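Local coordinates for oligogalacturonate lyase (Yersinia enterocolitica subsp. enterocolitica, PDB 3PE7), which cleaves oligogalacturonates, breakdown products of pectin, by beta-elimination in the cytoplasm, on a seven-bladed beta-propeller that binds manganese and calcium, at residues G20-R25 with L379-E384; A216-I221 with R229-H234; E236-T241 with S256-S261; R337-W342 with S369-K374. One frame throughout, in Å; residues are numbered along the deposited sequence.

Contact 1 (G20-R25 with L379-E384)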
loop_
_atom_site.group_PDB
_atom_site.type_symbol
_atom_site.label_atom_id
_atom_site.label_comp_id
_atom_site.label_asym_id
_atom_site.label_seq_id
_atom_site.Cartn_x
_atom_site.Cartn_y
_atom_site.Cartn_z
ATOM N N GLY A 20 -17.696 19.512 5.687
ATOM C CA GLY A 20 -17.136 20.710 6.265
ATOM C C GLY A 20 -15.763 20.529 6.886
ATOM O O GLY A 20 -15.218 21.481 7.447
ATOM N N ALA A 21 -15.190 19.321 6.780
ATOM C CA ALA A 21 -13.852 19.055 7.336
ATOM C C ALA A 21 -12.777 19.907 6.662
ATOM O O ALA A 21 -12.865 20.194 5.470
ATOM C CB ALA A 21 -13.498 17.574 7.176
ATOM N N GLN A 22 -11.749 20.292 7.411
ATOM C CA GLN A 22 -10.627 21.006 6.815
ATOM C C GLN A 22 -9.814 20.037 5.942
ATOM O O GLN A 22 -9.431 18.936 6.390
ATOM C CB GLN A 22 -9.741 21.612 7.903
ATOM C CG GLN A 22 -8.532 22.353 7.352
ATOM C CD GLN A 22 -7.927 23.340 8.341
ATOM O OE1 GLN A 22 -8.607 24.254 8.831
ATOM N NE2 GLN A 22 -6.648 23.175 8.621
ATOM N N VAL A 23 -9.543 20.465 4.711
ATOM C CA VAL A 23 -8.755 19.677 3.764
ATOM C C VAL A 23 -7.669 20.576 3.199
ATOM O O VAL A 23 -7.923 21.735 2.864
ATOM C CB VAL A 23 -9.622 19.102 2.610
ATOM C CG1 VAL A 23 -8.791 18.222 1.662
ATOM C CG2 VAL A 23 -10.772 18.284 3.160
ATOM N N THR A 24 -6.454 20.052 3.118
ATOM C CA THR A 24 -5.350 20.808 2.522
ATOM C C THR A 24 -4.788 20.006 1.360
ATOM O O THR A 24 -4.424 18.841 1.537
ATOM C CB THR A 24 -4.254 21.123 3.568
ATOM O OG1 THR A 24 -4.841 21.927 4.605
ATOM C CG2 THR A 24 -3.112 21.909 2.925
ATOM N N ARG A 25 -4.751 20.622 0.180
ATOM C CA ARG A 25 -4.081 20.040 -0.987
ATOM C C ARG A 25 -2.611 20.443 -0.962
ATOM O O ARG A 25 -2.285 21.631 -0.829
ATOM C CB ARG A 25 -4.713 20.569 -2.264
ATOM C CG ARG A 25 -4.196 19.893 -3.530
ATOM C CD ARG A 25 -4.936 20.404 -4.726
ATOM N NE ARG A 25 -4.611 21.813 -4.983
ATOM C CZ ARG A 25 -5.376 22.633 -5.693
ATOM N NH1 ARG A 25 -6.516 22.205 -6.213
ATOM N NH2 ARG A 25 -4.988 23.901 -5.878
ATOM N N LEU A 379 -4.583 16.170 2.559
ATOM C CA LEU A 379 -4.731 15.826 3.974
ATOM C C LEU A 379 -6.098 16.308 4.467
ATOM O O LEU A 379 -6.385 17.508 4.431
ATOM C CB LEU A 379 -3.609 16.464 4.810
ATOM C CG LEU A 379 -2.213 15.848 4.686
ATOM C CD1 LEU A 379 -1.143 16.763 5.296
ATOM C CD2 LEU A 379 -2.211 14.449 5.354
ATOM N N ALA A 380 -6.921 15.367 4.931
ATOM C CA ALA A 380 -8.222 15.718 5.542
ATOM C C ALA A 380 -8.150 15.609 7.063
ATOM O O ALA A 380 -7.675 14.609 7.588
ATOM C CB ALA A 380 -9.322 14.820 4.985
ATOM N N THR A 381 -8.629 16.643 7.765
ATOM C CA THR A 381 -8.612 16.672 9.231
ATOM C C THR A 381 -9.804 15.943 9.780
ATOM O O THR A 381 -10.942 16.209 9.388
ATOM C CB THR A 381 -8.578 18.136 9.755
ATOM O OG1 THR A 381 -7.395 18.759 9.264
ATOM C CG2 THR A 381 -8.524 18.155 11.303
ATOM N N LEU A 382 -9.550 14.977 10.661
ATOM C CA LEU A 382 -10.647 14.212 11.226
ATOM C C LEU A 382 -11.477 15.104 12.162
ATOM O O LEU A 382 -10.911 15.834 12.979
ATOM C CB LEU A 382 -10.130 12.986 11.981
ATOM C CG LEU A 382 -9.326 11.915 11.210
ATOM C CD1 LEU A 382 -9.174 10.702 12.111
ATOM C CD2 LEU A 382 -9.958 11.518 9.883
ATOM N N PRO A 383 -12.815 15.055 12.023
ATOM C CA PRO A 383 -13.717 15.790 12.924
ATOM C C PRO A 383 -13.626 15.295 14.365
ATOM O O PRO A 383 -13.375 14.114 14.600
ATOM C CB PRO A 383 -15.107 15.454 12.371
ATOM C CG PRO A 383 -14.962 14.147 11.730
ATOM C CD PRO A 383 -13.571 14.198 11.090
ATOM N N GLU A 384 -13.848 16.194 15.325
ATOM C CA GLU A 384 -13.863 15.825 16.741
ATOM C C GLU A 384 -14.835 14.676 17.009
ATOM O O GLU A 384 -14.593 13.839 17.873
ATOM C CB GLU A 384 -14.218 17.045 17.618
ATOM C CG GLU A 384 -13.130 18.145 17.679
ATOM C CD GLU A 384 -13.503 19.310 18.615
ATOM O OE1 GLU A 384 -14.557 19.231 19.291
ATOM O OE2 GLU A 384 -12.739 20.304 18.682
HETATM O O HOH W 1 -6.157 18.769 6.835
HETATM O O HOH W 2 -11.915 19.123 10.027
#
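L379 faces T24 in an antiparallel hydrogen-bonded pair: L379 N donates to T24 O at 2.9 Å, and T24 N returns a bond of 2.9 Å to L379 O. L379 O also takes a CA-H...O contact from V23 and a hydrogen bond from a water (2.7 Å) that reaches T381 OG1 as well. A380 sits across from V23 as a non-hydrogen-bonded pair, its methyl 4.2 Å from V23 CG2. That branch lies anti to the carbonyl carbon of V23, whereas CG1 is 3.7 Å from L379 O. At T381 the backbone N donates to Q22 O over 2.8 Å, almost straight (171°). T381 OG1, anti to its own carbonyl carbon (chi1 -60°), lies near Q22 CB. T381 O ends the pairing: A21 CB touches it at 3.6 Å, and a second water bridges it to Q22 N. The contact joins the two ends of the chain, the ring closure characteristic of beta-propellers; here two N-terminal strands, 12-15 and 22-25, complete the sheet of strands 357-358, 364-369 and 376-381. Strand 22-25 is flanked on its other side by strand 12-15, where T24 OG1 bonds T13, and strand 376-381 by strand 364-369.

Contact 2 (A216-I221 with R229-H234)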
loop_
_atom_site.group_PDB
_atom_site.type_symbol
_atom_site.label_atom_id
_atom_site.label_comp_id
_atom_site.label_asym_id
_atom_site.label_seq_id
_atom_site.Cartn_x
_atom_site.Cartn_y
_atom_site.Cartn_z
ATOM N N ALA A 216 -8.210 -20.237 -1.502
ATOM C CA ALA A 216 -8.227 -19.400 -0.311
ATOM C C ALA A 216 -7.304 -18.237 -0.572
ATOM O O ALA A 216 -6.208 -18.401 -1.120
ATOM C CB ALA A 216 -7.773 -20.181 0.925
ATOM N N ARG A 217 -7.763 -17.051 -0.196
ATOM C CA ARG A 217 -7.013 -15.846 -0.424
ATOM C C ARG A 217 -5.763 -15.797 0.447
ATOM O O ARG A 217 -4.672 -15.625 -0.054
ATOM C CB ARG A 217 -7.888 -14.640 -0.108
ATOM C CG ARG A 217 -7.780 -13.539 -1.088
ATOM C CD ARG A 217 -6.595 -12.646 -0.920
ATOM N NE ARG A 217 -6.223 -12.229 -2.248
ATOM C CZ ARG A 217 -5.567 -11.125 -2.585
ATOM N NH1 ARG A 217 -5.152 -10.253 -1.679
ATOM N NH2 ARG A 217 -5.318 -10.914 -3.863
ATOM N N MET A 218 -5.937 -15.959 1.756
ATOM C CA MET A 218 -4.930 -15.540 2.725
ATOM C C MET A 218 -4.201 -16.724 3.356
ATOM O O MET A 218 -4.826 -17.677 3.820
ATOM C CB MET A 218 -5.575 -14.703 3.839
ATOM C CG MET A 218 -6.219 -13.393 3.387
ATOM S SD MET A 218 -7.314 -12.736 4.688
ATOM C CE MET A 218 -6.161 -12.067 5.838
ATOM N N TRP A 219 -2.878 -16.615 3.379
ATOM C CA TRP A 219 -1.996 -17.660 3.897
ATOM C C TRP A 219 -0.943 -17.082 4.826
ATOM O O TRP A 219 -0.599 -15.897 4.751
ATOM C CB TRP A 219 -1.301 -18.379 2.728
ATOM C CG TRP A 219 -2.300 -19.091 1.868
ATOM C CD1 TRP A 219 -3.131 -18.522 0.945
ATOM C CD2 TRP A 219 -2.617 -20.491 1.886
ATOM N NE1 TRP A 219 -3.924 -19.478 0.373
ATOM C CE2 TRP A 219 -3.632 -20.696 0.929
ATOM C CE3 TRP A 219 -2.124 -21.599 2.606
ATOM C CZ2 TRP A 219 -4.186 -21.962 0.671
ATOM C CZ3 TRP A 219 -2.676 -22.872 2.342
ATOM C CH2 TRP A 219 -3.693 -23.030 1.382
ATOM N N LEU A 220 -0.469 -17.914 5.741
ATOM C CA LEU A 220 0.693 -17.591 6.539
ATOM C C LEU A 220 1.735 -18.679 6.300
ATOM O O LEU A 220 1.399 -19.825 5.989
ATOM C CB LEU A 220 0.351 -17.554 8.030
ATOM C CG LEU A 220 -0.671 -16.554 8.550
ATOM C CD1 LEU A 220 -0.819 -16.789 10.051
ATOM C CD2 LEU A 220 -0.178 -15.129 8.307
ATOM N N ILE A 221 2.998 -18.311 6.448
ATOM C CA ILE A 221 4.081 -19.299 6.442
ATOM C C ILE A 221 5.161 -18.816 7.395
ATOM O O ILE A 221 5.320 -17.601 7.618
ATOM C CB ILE A 221 4.640 -19.528 4.998
ATOM C CG1 ILE A 221 5.487 -20.806 4.909
ATOM C CG2 ILE A 221 5.392 -18.287 4.483
ATOM C CD1 ILE A 221 5.749 -21.248 3.459
ATOM N N ARG A 229 0.045 -22.422 6.194
ATOM C CA ARG A 229 -1.340 -22.634 6.594
ATOM C C ARG A 229 -2.233 -21.492 6.132
ATOM O O ARG A 229 -1.799 -20.363 6.055
ATOM C CB ARG A 229 -1.457 -22.835 8.115
ATOM C CG ARG A 229 -1.230 -21.591 8.998
ATOM C CD ARG A 229 0.238 -21.397 9.301
ATOM N NE ARG A 229 0.506 -20.479 10.413
ATOM C CZ ARG A 229 1.687 -19.907 10.633
ATOM N NH1 ARG A 229 1.848 -19.087 11.666
ATOM N NH2 ARG A 229 2.711 -20.141 9.815
ATOM N N LYS A 230 -3.487 -21.800 5.837
ATOM C CA LYS A 230 -4.430 -20.742 5.508
ATOM C C LYS A 230 -4.901 -20.007 6.755
ATOM O O LYS A 230 -5.038 -20.592 7.841
ATOM C CB LYS A 230 -5.607 -21.253 4.667
ATOM C CG LYS A 230 -6.403 -22.385 5.218
ATOM C CD LYS A 230 -7.526 -22.789 4.235
ATOM C CE LYS A 230 -7.005 -23.233 2.887
ATOM N NZ LYS A 230 -8.095 -23.899 2.100
ATOM N N VAL A 231 -5.139 -18.712 6.590
ATOM C CA VAL A 231 -5.671 -17.869 7.665
ATOM C C VAL A 231 -7.092 -18.311 8.020
ATOM O O VAL A 231 -7.472 -18.362 9.199
ATOM C CB VAL A 231 -5.605 -16.375 7.241
ATOM C CG1 VAL A 231 -6.427 -15.480 8.191
ATOM C CG2 VAL A 231 -4.153 -15.918 7.165
ATOM N N LYS A 232 -7.873 -18.660 7.003
ATOM C CA LYS A 232 -9.205 -19.210 7.232
ATOM C C LYS A 232 -9.622 -20.103 6.075
ATOM O O LYS A 232 -9.065 -20.006 4.977
ATOM C CB LYS A 232 -10.239 -18.097 7.441
ATOM C CG LYS A 232 -10.767 -17.466 6.154
ATOM C CD LYS A 232 -11.683 -16.297 6.437
ATOM C CE LYS A 232 -12.994 -16.745 7.082
ATOM N NZ LYS A 232 -13.873 -15.545 7.369
ATOM N N THR A 233 -10.589 -20.973 6.343
ATOM C CA THR A 233 -11.322 -21.648 5.289
ATOM C C THR A 233 -12.498 -20.749 4.907
ATOM O O THR A 233 -13.314 -20.378 5.761
ATOM C CB THR A 233 -11.823 -23.017 5.747
ATOM O OG1 THR A 233 -10.695 -23.815 6.125
ATOM C CG2 THR A 233 -12.581 -23.717 4.621
ATOM N N HIS A 234 -12.562 -20.384 3.628
ATOM C CA HIS A 234 -13.673 -19.591 3.104
ATOM C C HIS A 234 -14.979 -20.356 3.271
ATOM O O HIS A 234 -15.060 -21.553 2.952
ATOM C CB HIS A 234 -13.490 -19.306 1.610
ATOM C CG HIS A 234 -12.400 -18.328 1.284
ATOM N ND1 HIS A 234 -12.528 -17.377 0.293
ATOM C CD2 HIS A 234 -11.156 -18.166 1.801
ATOM C CE1 HIS A 234 -11.411 -16.673 0.212
ATOM N NE2 HIS A 234 -10.563 -17.132 1.116
HETATM O O HOH W 3 -8.570 -16.063 2.789
HETATM O O HOH W 4 -7.475 -17.923 4.138
#
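The W219 indole carries K230 on one face: K230 CB stands 3.9 Å from the centroid of the six-membered ring, 5° off its normal, a CH-pi contact. The pair belongs to a beta hairpin, strands 218-222 and 229-230, at the edge of a four-stranded propeller blade. K230 CG lies between its backbone N and carbonyl carbon (chi1 56°), and farther out CE returns to W219 CH2 while also touching A216 CB. The W219 ring also stacks with H207. At the indole edge, in the ring plane, NE1 donates to A216 O (2.9 Å), a bond that enters well above the carbonyl plane. The R229 guanidinium has L220 CB over the centre of one face, 3.8 Å from CZ, and its NH2 bonds N227 and N222. W219 and K230 are the non-hydrogen-bonded pair. L220 and R229 are the hydrogen-bonded one, with L220 N donating to R229 O. Next to L220 the packing is apolar: V231 CG2 meets L220 CG and M218 CB, each at 3.8 Å, and the blade of strand 238-245 packs against L220 through W245. Past V231 waters bridge the segments: one links M218 O to K232 N, another contacts M218 N and H234 NE2. The H234 imidazole takes up the far end, where ND1 donates to E238 O, which leaves NE2 as the acceptor toward the other segment. There R217 N donates to H234 NE2 at 3.1 Å, nearly straight but arriving 36° out of the ring plane.

Contact 3 (E236-T241 with S256-S261)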
loop_
_atom_site.group_PDB
_atom_site.type_symbol
_atom_site.label_atom_id
_atom_site.label_comp_id
_atom_site.label_asym_id
_atom_site.label_seq_id
_atom_site.Cartn_x
_atom_site.Cartn_y
_atom_site.Cartn_z
ATOM N N GLU A 236 -18.918 -20.969 2.097
ATOM C CA GLU A 236 -19.486 -21.069 0.766
ATOM C C GLU A 236 -19.901 -19.692 0.278
ATOM O O GLU A 236 -20.610 -18.965 0.983
ATOM C CB GLU A 236 -20.693 -22.021 0.765
ATOM C CG GLU A 236 -21.110 -22.460 -0.624
ATOM C CD GLU A 236 -20.023 -23.240 -1.342
ATOM O OE1 GLU A 236 -19.927 -23.121 -2.589
ATOM O OE2 GLU A 236 -19.263 -23.971 -0.663
ATOM N N GLY A 237 -19.455 -19.342 -0.925
ATOM C CA GLY A 237 -19.721 -18.021 -1.507
ATOM C C GLY A 237 -18.914 -16.853 -0.939
ATOM O O GLY A 237 -19.168 -15.706 -1.302
ATOM N N GLU A 238 -17.953 -17.143 -0.058
ATOM C CA GLU A 238 -17.183 -16.084 0.640
ATOM C C GLU A 238 -15.949 -15.672 -0.143
ATOM O O GLU A 238 -15.172 -16.530 -0.608
ATOM C CB GLU A 238 -16.778 -16.513 2.052
ATOM C CG GLU A 238 -15.995 -15.413 2.815
ATOM C CD GLU A 238 -15.553 -15.796 4.221
ATOM O OE1 GLU A 238 -15.180 -14.861 4.971
ATOM O OE2 GLU A 238 -15.563 -16.997 4.576
ATOM N N SER A 239 -15.790 -14.354 -0.283
ATOM C CA SER A 239 -14.590 -13.734 -0.838
ATOM C C SER A 239 -13.907 -12.994 0.307
ATOM O O SER A 239 -14.589 -12.471 1.194
ATOM C CB SER A 239 -14.955 -12.723 -1.935
ATOM O OG SER A 239 -15.472 -13.376 -3.093
ATOM N N CYS A 240 -12.579 -12.998 0.299
ATOM C CA CYS A 240 -11.768 -12.300 1.292
ATOM C C CYS A 240 -10.709 -11.474 0.559
ATOM O O CYS A 240 -10.044 -11.970 -0.355
ATOM C CB CYS A 240 -11.088 -13.295 2.232
ATOM S SG CYS A 240 -12.217 -14.398 3.098
ATOM N N THR A 241 -10.536 -10.218 0.954
ATOM C CA THR A 241 -9.659 -9.334 0.203
ATOM C C THR A 241 -9.181 -8.228 1.134
ATOM O O THR A 241 -9.601 -8.187 2.316
ATOM C CB THR A 241 -10.407 -8.754 -1.043
ATOM O OG1 THR A 241 -9.486 -8.025 -1.869
ATOM C CG2 THR A 241 -11.580 -7.885 -0.622
ATOM N N SER A 256 -14.504 -9.155 4.146
ATOM C CA SER A 256 -15.221 -10.358 3.745
ATOM C C SER A 256 -16.587 -10.004 3.148
ATOM O O SER A 256 -17.284 -9.115 3.634
ATOM C CB SER A 256 -15.417 -11.270 4.960
ATOM O OG SER A 256 -16.235 -12.392 4.633
ATOM N N TYR A 257 -16.986 -10.727 2.117
ATOM C CA TYR A 257 -18.359 -10.602 1.628
ATOM C C TYR A 257 -18.817 -11.913 0.997
ATOM O O TYR A 257 -17.997 -12.779 0.702
ATOM C CB TYR A 257 -18.496 -9.419 0.663
ATOM C CG TYR A 257 -17.604 -9.466 -0.566
ATOM C CD1 TYR A 257 -18.071 -9.992 -1.774
ATOM C CD2 TYR A 257 -16.302 -8.946 -0.531
ATOM C CE1 TYR A 257 -17.251 -10.016 -2.915
ATOM C CE2 TYR A 257 -15.483 -8.967 -1.666
ATOM C CZ TYR A 257 -15.964 -9.500 -2.846
ATOM O OH TYR A 257 -15.149 -9.511 -3.969
ATOM N N LEU A 258 -20.130 -12.036 0.805
ATOM C CA LEU A 258 -20.740 -13.275 0.318
ATOM C C LEU A 258 -21.469 -13.013 -0.980
ATOM O O LEU A 258 -22.097 -11.968 -1.144
ATOM C CB LEU A 258 -21.737 -13.815 1.340
ATOM C CG LEU A 258 -21.229 -14.256 2.707
ATOM C CD1 LEU A 258 -22.430 -14.542 3.638
ATOM C CD2 LEU A 258 -20.324 -15.481 2.558
ATOM N N LYS A 259 -21.382 -13.966 -1.905
ATOM C CA LYS A 259 -22.189 -13.883 -3.112
ATOM C C LYS A 259 -23.665 -13.797 -2.702
ATOM O O LYS A 259 -24.090 -14.464 -1.767
ATOM C CB LYS A 259 -21.920 -15.094 -4.011
ATOM C CG LYS A 259 -22.581 -15.015 -5.393
ATOM C CD LYS A 259 -21.758 -15.766 -6.435
ATOM C CE LYS A 259 -22.494 -15.861 -7.778
ATOM N NZ LYS A 259 -23.561 -16.924 -7.758
ATOM N N GLY A 260 -24.424 -12.943 -3.383
ATOM C CA GLY A 260 -25.850 -12.796 -3.106
ATOM C C GLY A 260 -26.210 -11.616 -2.223
ATOM O O GLY A 260 -27.384 -11.336 -2.004
ATOM N N SER A 261 -25.204 -10.920 -1.709
ATOM C CA SER A 261 -25.435 -9.751 -0.861
ATOM C C SER A 261 -24.326 -8.723 -1.106
ATOM O O SER A 261 -23.168 -9.100 -1.287
ATOM C CB SER A 261 -25.440 -10.159 0.619
ATOM O OG SER A 261 -25.417 -9.019 1.470
#
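E238 OE1 is gripped by two groups: S256 OG donates to it at 2.7 Å, and K232 NZ forms a salt bridge with it. The hydroxyl meets OE1 on the anti side, 25° out of the carboxylate plane. In E238, CG is anti to the backbone N (chi1 -179°) and the chain stays extended beyond it, so the carboxylate reaches S256 on the face they share with L258 and C240. The other carboxylate oxygen, OE2, takes the backbone N of A235. Nearer the backbone, L258 CD2 packs on E238 CB at 3.7 Å. On the opposite face S239 CB sits over the Y257 ring, 3.7 Å from its centroid and offset toward the rim near CZ, as a CH-pi contact. The Y257 ring is brought there by CG lying between backbone N and carbonyl carbon (chi1 59°). T241 CG2 approaches the ring edge at CE2, while R264 makes a cation-pi contact with the same ring and S239 OG bonds H211. Between the two faces runs an antiparallel ladder: S239 and Y257 exchange backbone bonds, and K259 N, already within the type II turn L258-S261, donates to G237 O (2.9 Å). Strands 238-245 and 252-258 thus form a blade hairpin. With a hydroxyl, an ammonium and a backbone N-H all donating to one carboxylate, E238 would probably be stabilised as the anion.

Contact 4 (R337-W342 with S369-K374)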
loop_
_atom_site.group_PDB
_atom_site.type_symbol
_atom_site.label_atom_id
_atom_site.label_comp_id
_atom_site.label_asym_id
_atom_site.label_seq_id
_atom_site.Cartn_x
_atom_site.Cartn_y
_atom_site.Cartn_z
ATOM N N ARG A 337 -14.755 13.894 1.367
ATOM C CA ARG A 337 -14.838 13.332 0.030
ATOM C C ARG A 337 -13.433 13.122 -0.502
ATOM O O ARG A 337 -12.582 14.007 -0.387
ATOM C CB ARG A 337 -15.558 14.316 -0.902
ATOM C CG ARG A 337 -16.965 14.729 -0.430
ATOM C CD ARG A 337 -17.524 15.873 -1.315
ATOM N NE ARG A 337 -17.818 15.395 -2.674
ATOM C CZ ARG A 337 -18.960 14.834 -3.050
ATOM N NH1 ARG A 337 -19.977 14.715 -2.188
ATOM N NH2 ARG A 337 -19.095 14.397 -4.289
ATOM N N HIS A 338 -13.179 11.960 -1.101
ATOM C CA HIS A 338 -11.985 11.845 -1.947
ATOM C C HIS A 338 -12.261 12.364 -3.373
ATOM O O HIS A 338 -11.384 12.993 -3.996
ATOM C CB HIS A 338 -11.399 10.412 -1.932
ATOM C CG HIS A 338 -12.278 9.369 -2.557
ATOM N ND1 HIS A 338 -12.866 8.355 -1.836
ATOM C CD2 HIS A 338 -12.623 9.160 -3.848
ATOM C CE1 HIS A 338 -13.575 7.588 -2.650
ATOM N NE2 HIS A 338 -13.437 8.057 -3.882
ATOM N N ASP A 339 -13.474 12.124 -3.881
ATOM C CA ASP A 339 -13.868 12.582 -5.238
ATOM C C ASP A 339 -12.935 12.134 -6.375
ATOM O O ASP A 339 -12.842 12.810 -7.413
ATOM C CB ASP A 339 -14.019 14.117 -5.284
ATOM C CG ASP A 339 -15.402 14.593 -4.904
ATOM O OD1 ASP A 339 -16.401 13.908 -5.247
ATOM O OD2 ASP A 339 -15.485 15.671 -4.276
ATOM N N THR A 340 -12.247 11.010 -6.208
ATOM C CA THR A 340 -11.399 10.522 -7.304
ATOM C C THR A 340 -12.240 10.001 -8.463
ATOM O O THR A 340 -13.361 9.528 -8.257
ATOM C CB THR A 340 -10.337 9.489 -6.847
ATOM O OG1 THR A 340 -9.277 9.495 -7.799
ATOM C CG2 THR A 340 -10.904 8.078 -6.761
ATOM N N SER A 341 -11.690 10.101 -9.668
ATOM C CA SER A 341 -12.358 9.627 -10.889
ATOM C C SER A 341 -12.091 8.150 -11.142
ATOM O O SER A 341 -12.808 7.512 -11.932
ATOM C CB SER A 341 -11.873 10.426 -12.110
ATOM O OG SER A 341 -10.570 9.994 -12.483
ATOM N N TRP A 342 -11.037 7.638 -10.493
ATOM C CA TRP A 342 -10.513 6.285 -10.724
ATOM C C TRP A 342 -9.898 6.072 -12.111
ATOM O O TRP A 342 -9.584 4.926 -12.493
ATOM C CB TRP A 342 -11.593 5.231 -10.449
ATOM C CG TRP A 342 -12.174 5.319 -9.064
ATOM C CD1 TRP A 342 -13.349 5.933 -8.703
ATOM C CD2 TRP A 342 -11.630 4.755 -7.861
ATOM N NE1 TRP A 342 -13.564 5.799 -7.356
ATOM C CE2 TRP A 342 -12.530 5.070 -6.812
ATOM C CE3 TRP A 342 -10.466 4.027 -7.563
ATOM C CZ2 TRP A 342 -12.297 4.693 -5.485
ATOM C CZ3 TRP A 342 -10.242 3.644 -6.233
ATOM C CH2 TRP A 342 -11.151 3.987 -5.219
ATOM N N SER A 369 -6.154 12.162 -4.969
ATOM C CA SER A 369 -7.326 12.304 -5.838
ATOM C C SER A 369 -6.956 13.175 -7.029
ATOM O O SER A 369 -6.063 14.006 -6.934
ATOM C CB SER A 369 -8.474 12.958 -5.078
ATOM O OG SER A 369 -9.598 13.098 -5.941
ATOM N N ASP A 370 -7.660 12.958 -8.152
ATOM C CA ASP A 370 -7.562 13.832 -9.314
ATOM C C ASP A 370 -8.747 14.786 -9.452
ATOM O O ASP A 370 -8.991 15.308 -10.542
ATOM C CB ASP A 370 -7.411 12.996 -10.600
ATOM C CG ASP A 370 -8.667 12.219 -10.951
ATOM O OD1 ASP A 370 -8.758 11.770 -12.112
ATOM O OD2 ASP A 370 -9.547 12.044 -10.085
ATOM N N VAL A 371 -9.485 15.006 -8.358
ATOM C CA VAL A 371 -10.651 15.893 -8.355
ATOM C C VAL A 371 -10.398 17.270 -8.994
ATOM O O VAL A 371 -11.298 17.820 -9.639
ATOM C CB VAL A 371 -11.248 16.050 -6.915
ATOM C CG1 VAL A 371 -10.216 16.615 -5.933
ATOM C CG2 VAL A 371 -12.539 16.890 -6.924
ATOM N N HIS A 372 -9.188 17.800 -8.843
ATOM C CA HIS A 372 -8.888 19.146 -9.336
ATOM C C HIS A 372 -8.065 19.193 -10.619
ATOM O O HIS A 372 -7.586 20.267 -11.015
ATOM C CB HIS A 372 -8.229 19.966 -8.221
ATOM C CG HIS A 372 -9.073 20.069 -6.992
ATOM N ND1 HIS A 372 -8.580 19.817 -5.727
ATOM C CD2 HIS A 372 -10.387 20.359 -6.836
ATOM C CE1 HIS A 372 -9.551 19.967 -4.843
ATOM N NE2 HIS A 372 -10.659 20.293 -5.491
ATOM N N GLY A 373 -7.901 18.036 -11.257
ATOM C CA GLY A 373 -7.196 17.968 -12.535
ATOM C C GLY A 373 -6.398 16.686 -12.642
ATOM O O GLY A 373 -6.932 15.632 -12.969
ATOM N N LYS A 374 -5.114 16.771 -12.338
ATOM C CA LYS A 374 -4.285 15.575 -12.306
ATOM C C LYS A 374 -4.268 15.064 -10.863
ATOM O O LYS A 374 -4.666 15.791 -9.951
ATOM C CB LYS A 374 -2.881 15.903 -12.808
ATOM C CG LYS A 374 -2.866 16.335 -14.287
ATOM C CD LYS A 374 -1.498 16.840 -14.662
ATOM C CE LYS A 374 -1.436 17.268 -16.113
ATOM N NZ LYS A 374 -0.075 17.828 -16.375
HETATM O O HOH W 5 -12.043 13.370 -10.085
#
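S341 and D370 meet through a two-bond clasp: D370 OD1 accepts from S341 OG at 2.6 Å with its syn lone pair, and S341 N donates to OD2 at 2.9 Å, also on the syn side. One carboxylate thereby holds both the backbone and the hydroxyl of a single serine. Beside it S369 OG donates to H338 O (2.6 Å). S369 OG lies anti to its backbone N (chi1 179°) and also accepts from V371 N at 3.1 Å, the bond of an ST turn. V371 CG2 completes the first shell against D339 CB, 3.5 Å away. Further out, D370 CG stands between its backbone N and carbonyl carbon (chi1 69°), at the start of a type I turn, D370-G373. D339 is fixed by R337, whose NE and NH2 grip its two carboxylate oxygens side-on, and T340 OG1 bonds T352 O. Both segments are loops, one after strand 331-337 and one after strand 364-369, so the contact joins neighbouring propeller blades. W342 meets the manganese ligand H353 edge to face. Since D370 takes two donors from S341, its carboxylate is probably charged, and the loop leading to W342 is tied to the next blade by polar bonds more than by apolar packing.

All four contacts are partly buried and belong to one seven-bladed propeller, but they tie different elements. Contacts 1, 2 and 3 join antiparallel strands within a blade, contact 1 between the chain's two ends and contacts 2 and 3 between hairpin strands close in sequence; contact 4 joins loops. Contact 1 is chiefly backbone pairing with little side-chain chemistry. Contact 2 buries more surface than the others and combines aromatic and apolar packing, whereas contact 3 has the most exposed touching residues. Contact 4 relies on serine and aspartate. Contacts 2 and 3 meet through the K232-E238 salt bridge, and contacts 1 and 4 touch where R25 packs on H372.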